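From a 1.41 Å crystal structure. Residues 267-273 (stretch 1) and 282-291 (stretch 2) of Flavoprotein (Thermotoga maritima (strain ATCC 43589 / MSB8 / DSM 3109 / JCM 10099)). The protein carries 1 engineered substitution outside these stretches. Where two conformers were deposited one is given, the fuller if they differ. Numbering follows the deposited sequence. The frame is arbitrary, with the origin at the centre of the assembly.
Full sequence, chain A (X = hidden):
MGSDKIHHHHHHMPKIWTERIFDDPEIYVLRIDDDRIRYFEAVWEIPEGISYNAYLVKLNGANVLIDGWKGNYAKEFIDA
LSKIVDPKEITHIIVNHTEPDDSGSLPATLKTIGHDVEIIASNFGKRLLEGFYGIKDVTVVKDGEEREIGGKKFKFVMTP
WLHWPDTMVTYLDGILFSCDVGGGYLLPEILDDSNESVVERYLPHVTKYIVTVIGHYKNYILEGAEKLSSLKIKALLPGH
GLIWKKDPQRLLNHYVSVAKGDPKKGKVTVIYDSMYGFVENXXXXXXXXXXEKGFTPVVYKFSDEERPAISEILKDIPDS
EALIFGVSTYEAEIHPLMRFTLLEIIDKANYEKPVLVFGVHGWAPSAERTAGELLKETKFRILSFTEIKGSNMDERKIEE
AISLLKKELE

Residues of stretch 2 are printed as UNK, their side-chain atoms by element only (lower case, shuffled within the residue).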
ATOM      1  N   LYS A 267     -15.427  -5.663 -21.217  1.00 24.49           N
ATOM      2  CA  LYS A 267     -14.760  -5.569 -19.917  1.00 21.72           C
ATOM      3  C   LYS A 267     -14.213  -4.160 -19.687  1.00 21.32           C
ATOM      4  O   LYS A 267     -13.409  -3.654 -20.476  1.00 22.30           O
ATOM      5  CB  LYS A 267     -13.625  -6.589 -19.812  1.00 21.95           C
ATOM      6  CG  LYS A 267     -12.928  -6.512 -18.458  1.00 21.61           C
ATOM      7  CD  LYS A 267     -12.027  -7.713 -18.207  1.00 21.69           C
ATOM      8  CE  LYS A 267     -11.292  -7.604 -16.889  1.00 22.16           C
ATOM      9  NZ  LYS A 267     -10.401  -8.773 -16.633  1.00 23.00           N
ATOM     10  N   VAL A 268     -14.621  -3.549 -18.580  1.00 20.81           N
ATOM     11  CA  VAL A 268     -14.090  -2.270 -18.125  1.00 22.18           C
ATOM     12  C   VAL A 268     -13.704  -2.446 -16.665  1.00 21.77           C
ATOM     13  O   VAL A 268     -14.468  -3.027 -15.887  1.00 25.48           O
ATOM     14  CB  VAL A 268     -15.139  -1.148 -18.298  1.00 23.56           C
ATOM     15  CG1 VAL A 268     -14.652   0.158 -17.694  1.00 25.87           C
ATOM     16  CG2 VAL A 268     -15.463  -0.961 -19.786  1.00 24.39           C
ATOM     17  N   THR A 269     -12.529  -1.958 -16.284  1.00 18.55           N
ATOM     18  CA  THR A 269     -12.107  -2.016 -14.886  1.00 17.55           C
ATOM     19  C   THR A 269     -12.209  -0.620 -14.277  1.00 17.27           C
ATOM     20  O   THR A 269     -11.693   0.352 -14.838  1.00 18.22           O
ATOM     21  CB  THR A 269     -10.706  -2.637 -14.723  1.00 19.18           C
ATOM     22  OG1 THR A 269     -10.733  -3.987 -15.203  1.00 21.52           O
ATOM     23  CG2 THR A 269     -10.294  -2.699 -13.279  1.00 18.82           C
ATOM     24  N   VAL A 270     -12.911  -0.535 -13.154  1.00 17.02           N
ATOM     25  CA  VAL A 270     -13.233   0.719 -12.477  1.00 16.77           C
ATOM     26  C   VAL A 270     -12.486   0.707 -11.155  1.00 17.95           C
ATOM     27  O   VAL A 270     -12.664  -0.212 -10.342  1.00 19.75           O
ATOM     28  CB  VAL A 270     -14.740   0.839 -12.226  1.00 17.62           C
ATOM     29  CG1 VAL A 270     -15.065   2.183 -11.565  1.00 18.45           C
ATOM     30  CG2 VAL A 270     -15.513   0.668 -13.524  1.00 18.44           C
ATOM     31  N   ILE A 271     -11.663   1.729 -10.937  1.00 16.38           N
ATOM     32  CA  ILE A 271     -10.757   1.786  -9.799  1.00 16.69           C
ATOM     33  C   ILE A 271     -10.941   3.150  -9.145  1.00 17.19           C
ATOM     34  O   ILE A 271     -10.717   4.177  -9.794  1.00 17.54           O
ATOM     35  CB  ILE A 271      -9.293   1.610 -10.238  1.00 17.39           C
ATOM     36  CG1 ILE A 271      -9.076   0.290 -10.962  1.00 18.16           C
ATOM     37  CG2 ILE A 271      -8.354   1.718  -9.029  1.00 18.61           C
ATOM     38  CD1 ILE A 271      -7.842   0.320 -11.817  1.00 18.23           C
ATOM     39  N   TYR A 272     -11.316   3.169  -7.869  1.00 16.20           N
ATOM     40  CA  TYR A 272     -11.530   4.456  -7.225  1.00 15.82           C
ATOM     41  C   TYR A 272     -11.257   4.410  -5.735  1.00 17.06           C
ATOM     42  O   TYR A 272     -11.298   3.356  -5.095  1.00 17.56           O
ATOM     43  CB  TYR A 272     -12.945   4.983  -7.486  1.00 16.86           C
ATOM     44  CG  TYR A 272     -14.099   4.189  -6.915  1.00 16.97           C
ATOM     45  CD1 TYR A 272     -14.660   3.126  -7.622  1.00 19.41           C
ATOM     46  CD2 TYR A 272     -14.725   4.571  -5.739  1.00 17.79           C
ATOM     47  CE1 TYR A 272     -15.730   2.424  -7.120  1.00 19.87           C
ATOM     48  CE2 TYR A 272     -15.808   3.870  -5.239  1.00 18.84           C
ATOM     49  CZ  TYR A 272     -16.331   2.813  -5.945  1.00 20.83           C
ATOM     50  OH  TYR A 272     -17.437   2.119  -5.471  1.00 23.43           O
ATOM     51  N   ASP A 273     -10.995   5.596  -5.183  0.53 17.73           N
ATOM     52  CA  ASP A 273     -10.887   5.796  -3.744  0.53 18.51           C
ATOM     53  C   ASP A 273     -11.964   6.772  -3.290  0.53 19.35           C
ATOM     54  O   ASP A 273     -12.110   7.856  -3.864  0.53 21.01           O
ATOM     55  CB  ASP A 273      -9.464   6.214  -3.279  0.53 19.37           C
ATOM     56  CG  ASP A 273      -8.943   7.523  -3.905  0.53 18.82           C
ATOM     57  OD1 ASP A 273      -9.536   8.057  -4.866  0.53 19.39           O
ATOM     58  OD2 ASP A 273      -7.882   8.015  -3.397  0.53 17.61           O
ATOM     59  N   UNK A 282     -20.860   8.998  -7.146  1.00 21.44           N
ATOM     60  CA  UNK A 282     -20.690   9.201  -8.579  1.00 21.67           C
ATOM     61  C   UNK A 282     -20.325   7.892  -9.264  1.00 20.07           C
ATOM     62  O   UNK A 282     -20.832   7.582 -10.352  1.00 21.65           O
ATOM     63  c   UNK A 282     -20.228  11.673  -8.468  1.00 24.33           C
ATOM     64  c   UNK A 282     -19.662  10.307  -8.870  1.00 23.56           C
ATOM     65  c   UNK A 282     -19.281  10.297 -10.363  1.00 24.25           C
ATOM     66  N   UNK A 283     -19.434   7.104  -8.655  1.00 18.57           N
ATOM     67  CA  UNK A 283     -18.975   5.906  -9.346  1.00 19.66           C
ATOM     68  C   UNK A 283     -20.065   4.843  -9.430  1.00 20.20           C
ATOM     69  O   UNK A 283     -20.142   4.118 -10.425  1.00 21.03           O
ATOM     70  c   UNK A 283     -15.555   5.912 -11.043  1.00 25.75           C
ATOM     71  c   UNK A 283     -17.685   5.391  -8.701  1.00 20.60           C
ATOM     72  c   UNK A 283     -16.551   6.443  -8.670  1.00 21.29           C
ATOM     73  s   UNK A 283     -16.229   7.295 -10.259  1.00 25.43           S
ATOM     74  N   UNK A 284     -20.948   4.776  -8.436  1.00 22.03           N
ATOM     75  CA  UNK A 284     -22.109   3.898  -8.528  1.00 24.50           C
ATOM     76  C   UNK A 284     -22.950   4.239  -9.752  1.00 23.05           C
ATOM     77  O   UNK A 284     -23.357   3.346 -10.505  1.00 24.46           O
ATOM     78  c   UNK A 284     -24.255   1.957  -7.501  1.00 43.64           C
ATOM     79  n   UNK A 284     -25.556  -0.110  -7.853  1.00 49.29           N
ATOM     80  c   UNK A 284     -22.930   4.040  -7.246  1.00 29.41           C
ATOM     81  c   UNK A 284     -25.647   1.352  -7.629  1.00 47.12           C
ATOM     82  c   UNK A 284     -24.318   3.443  -7.284  1.00 37.59           C
ATOM     83  N   UNK A 285     -23.182   5.529  -9.995  1.00 22.62           N
ATOM     84  CA  UNK A 285     -23.936   5.936 -11.175  1.00 23.33           C
ATOM     85  C   UNK A 285     -23.175   5.631 -12.464  1.00 22.35           C
ATOM     86  O   UNK A 285     -23.783   5.248 -13.462  1.00 24.25           O
ATOM     87  c   UNK A 285     -25.437   9.155  -9.657  1.00 35.38           C
ATOM     88  c   UNK A 285     -25.271   7.675  -9.927  1.00 31.20           C
ATOM     89  c   UNK A 285     -24.313   7.416 -11.069  1.00 26.33           C
ATOM     90  n   UNK A 285     -26.620  10.843  -8.250  1.00 41.86           N
ATOM     91  c   UNK A 285     -26.537   9.413  -8.623  1.00 38.81           C
ATOM     92  N   UNK A 286     -21.850   5.804 -12.464  1.00 21.41           N
ATOM     93  CA  UNK A 286     -21.047   5.477 -13.640  1.00 20.89           C
ATOM     94  C   UNK A 286     -21.103   3.981 -13.936  1.00 20.74           C
ATOM     95  O   UNK A 286     -21.199   3.568 -15.101  1.00 21.50           O
ATOM     96  c   UNK A 286     -19.604   5.938 -13.403  1.00 21.34           C
ATOM     97  N   UNK A 287     -21.073   3.158 -12.887  1.00 20.58           N
ATOM     98  CA  UNK A 287     -21.140   1.712 -13.054  1.00 20.08           C
ATOM     99  C   UNK A 287     -22.508   1.292 -13.579  1.00 21.14           C
ATOM    100  O   UNK A 287     -22.610   0.431 -14.464  1.00 21.99           O
ATOM    101  c   UNK A 287     -20.784   1.031 -11.718  1.00 20.47           C
ATOM    102  c   UNK A 287     -19.292   1.239 -11.420  1.00 20.45           C
ATOM    103  c   UNK A 287     -18.884   1.006  -9.957  1.00 21.67           C
ATOM    104  c   UNK A 287     -21.138  -0.443 -11.751  1.00 21.57           C
ATOM    105  N   UNK A 288     -23.585   1.887 -13.048  1.00 22.45           N
ATOM    106  CA  UNK A 288     -24.916   1.591 -13.584  1.00 24.39           C
ATOM    107  C   UNK A 288     -25.004   1.975 -15.055  1.00 24.07           C
ATOM    108  O   UNK A 288     -25.598   1.248 -15.856  1.00 25.44           O
ATOM    109  c   UNK A 288     -26.187   1.746 -11.401  1.00 35.75           C
ATOM    110  o   UNK A 288     -25.716   0.615 -11.147  1.00 38.17           O
ATOM    111  o   UNK A 288     -26.819   2.430 -10.567  1.00 39.72           O
ATOM    112  c   UNK A 288     -26.002   2.317 -12.788  1.00 29.20           C
ATOM    113  N   UNK A 289     -24.432   3.127 -15.427  1.00 23.79           N
ATOM    114  CA  UNK A 289     -24.466   3.555 -16.820  1.00 24.85           C
ATOM    115  C   UNK A 289     -23.680   2.595 -17.711  1.00 23.78           C
ATOM    116  O   UNK A 289     -24.124   2.250 -18.812  1.00 24.98           O
ATOM    117  c   UNK A 289     -23.900   4.963 -16.931  1.00 27.58           C
ATOM    118  o   UNK A 289     -23.971   5.445 -18.252  1.00 30.42           O
ATOM    119  N   UNK A 290     -22.498   2.166 -17.260  1.00 22.70           N
ATOM    120  CA  UNK A 290     -21.735   1.172 -18.010  1.00 23.34           C
ATOM    121  C   UNK A 290     -22.570  -0.073 -18.262  1.00 24.27           C
ATOM    122  O   UNK A 290     -22.595  -0.601 -19.378  1.00 25.25           O
ATOM    123  c   UNK A 290     -20.469   0.785 -17.249  1.00 23.52           C
ATOM    124  c   UNK A 290     -18.638   1.873 -18.593  1.00 23.79           C
ATOM    125  c   UNK A 290     -18.358   1.430 -16.145  1.00 24.04           C
ATOM    126  c   UNK A 290     -19.341   1.798 -17.256  1.00 23.32           C
ATOM    127  N   UNK A 291     -23.232  -0.580 -17.222  1.00 24.74           N
ATOM    128  CA  UNK A 291     -24.055  -1.775 -17.385  1.00 26.46           C
ATOM    129  C   UNK A 291     -25.204  -1.536 -18.364  1.00 28.14           C
ATOM    130  O   UNK A 291     -25.510  -2.396 -19.196  1.00 28.39           O
ATOM    131  n   UNK A 291     -24.029  -3.806 -11.398  1.00 36.15           N
ATOM    132  c   UNK A 291     -24.260  -2.966 -13.701  1.00 31.67           C
ATOM    133  c   UNK A 291     -24.611  -2.216 -16.037  1.00 27.49           C
ATOM    134  c   UNK A 291     -23.591  -2.789 -15.059  1.00 28.86           C
ATOM    135  c   UNK A 291     -23.500  -3.896 -12.790  1.00 34.44           C
TER

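Stretch 1 is a β-strand, and stretch 2 is a helix running almost exactly antiparallel to it, at 174°, with the axes 10.5 Å apart at closest approach.

Position 282 carries three carbons, one bearing the other two, a fork at the β-carbon that makes it Val282. It is buried but out of reach of the strand, a compact apolar residue suited to an interior place.

At position 283 an unbranched chain of two carbons, a sulfur and a terminal carbon follows CA, which can only be Met283. It points toward the strand and lies over one face of the Tyr272 ring: its CB sits 3.9 Å from the ring centroid, only 9° off the normal, a CH-π contact, while CG of Met283 comes within 3.8 Å of CG of Tyr272. SD of Met283 stands farther off, 5.5 Å from the centroid of the Tyr272 ring and oblique to it. With all three chi angles in m, the chain bends so that CE of Met283 reaches CG1 of Val270 at 3.8 Å. A flexible, unbranched apolar chain suits a place that must serve both an aromatic face and a neighbouring valine.

Position 284 has four carbons in a row ending in nitrogen: Lys284. Its CB points away from the strand, and the exposed site leaves a charged amine accessible to solvent. Position 285 repeats the same pattern and is Lys285, also exposed and out of reach of the strand.

A single carbon at position 286 identifies Ala286. CB of Ala286 points toward the strand but stays 6.2 Å from CG1 of Val270, its nearest atom there, a small side chain on the buried side of the helix.

Position 287 has four carbons, forked at the first, with one arm two carbons long: Ile287. Its CB points sideways, yet the longer arm brings CD1 of Ile287 to 4.3 Å from CG1 of Val270 and 4.5 Å from CE1 of Tyr272. That reach suits a place at the side of the contact.

At position 288 there are two carbons, the second carrying two oxygens: a short carboxylate, hence Asp288. NZ of Lys284 lies 3.4 Å from OD1 of Asp288, a salt bridge with a weak hydrogen bond, one turn along the helix.

One carbon and one oxygen at position 289 give Ser289. It is buried, and its hydroxyl is satisfied by a hydrogen bond elsewhere in the structure.

Position 290 shows four carbons forked at the second, hence Leu290. It points toward the strand, and its CD1 packs 3.9 Å from CG2 of Val270 and 4.2 Å from CG1 of Val268, a branched end that spans two valines.

Four carbons ending in nitrogen return at position 291, Lys291, exposed and clear of the strand.

The contact is wholly apolar, with no hydrogen bond across it. Alternate strand residues Val268, Val270 and Tyr272 face the helix, meeting Leu290, Ile287 and Met283 in reversed order, and 294 Å² is buried in all.

Stretch 2, residues 282-291: VMKKAIDSLK
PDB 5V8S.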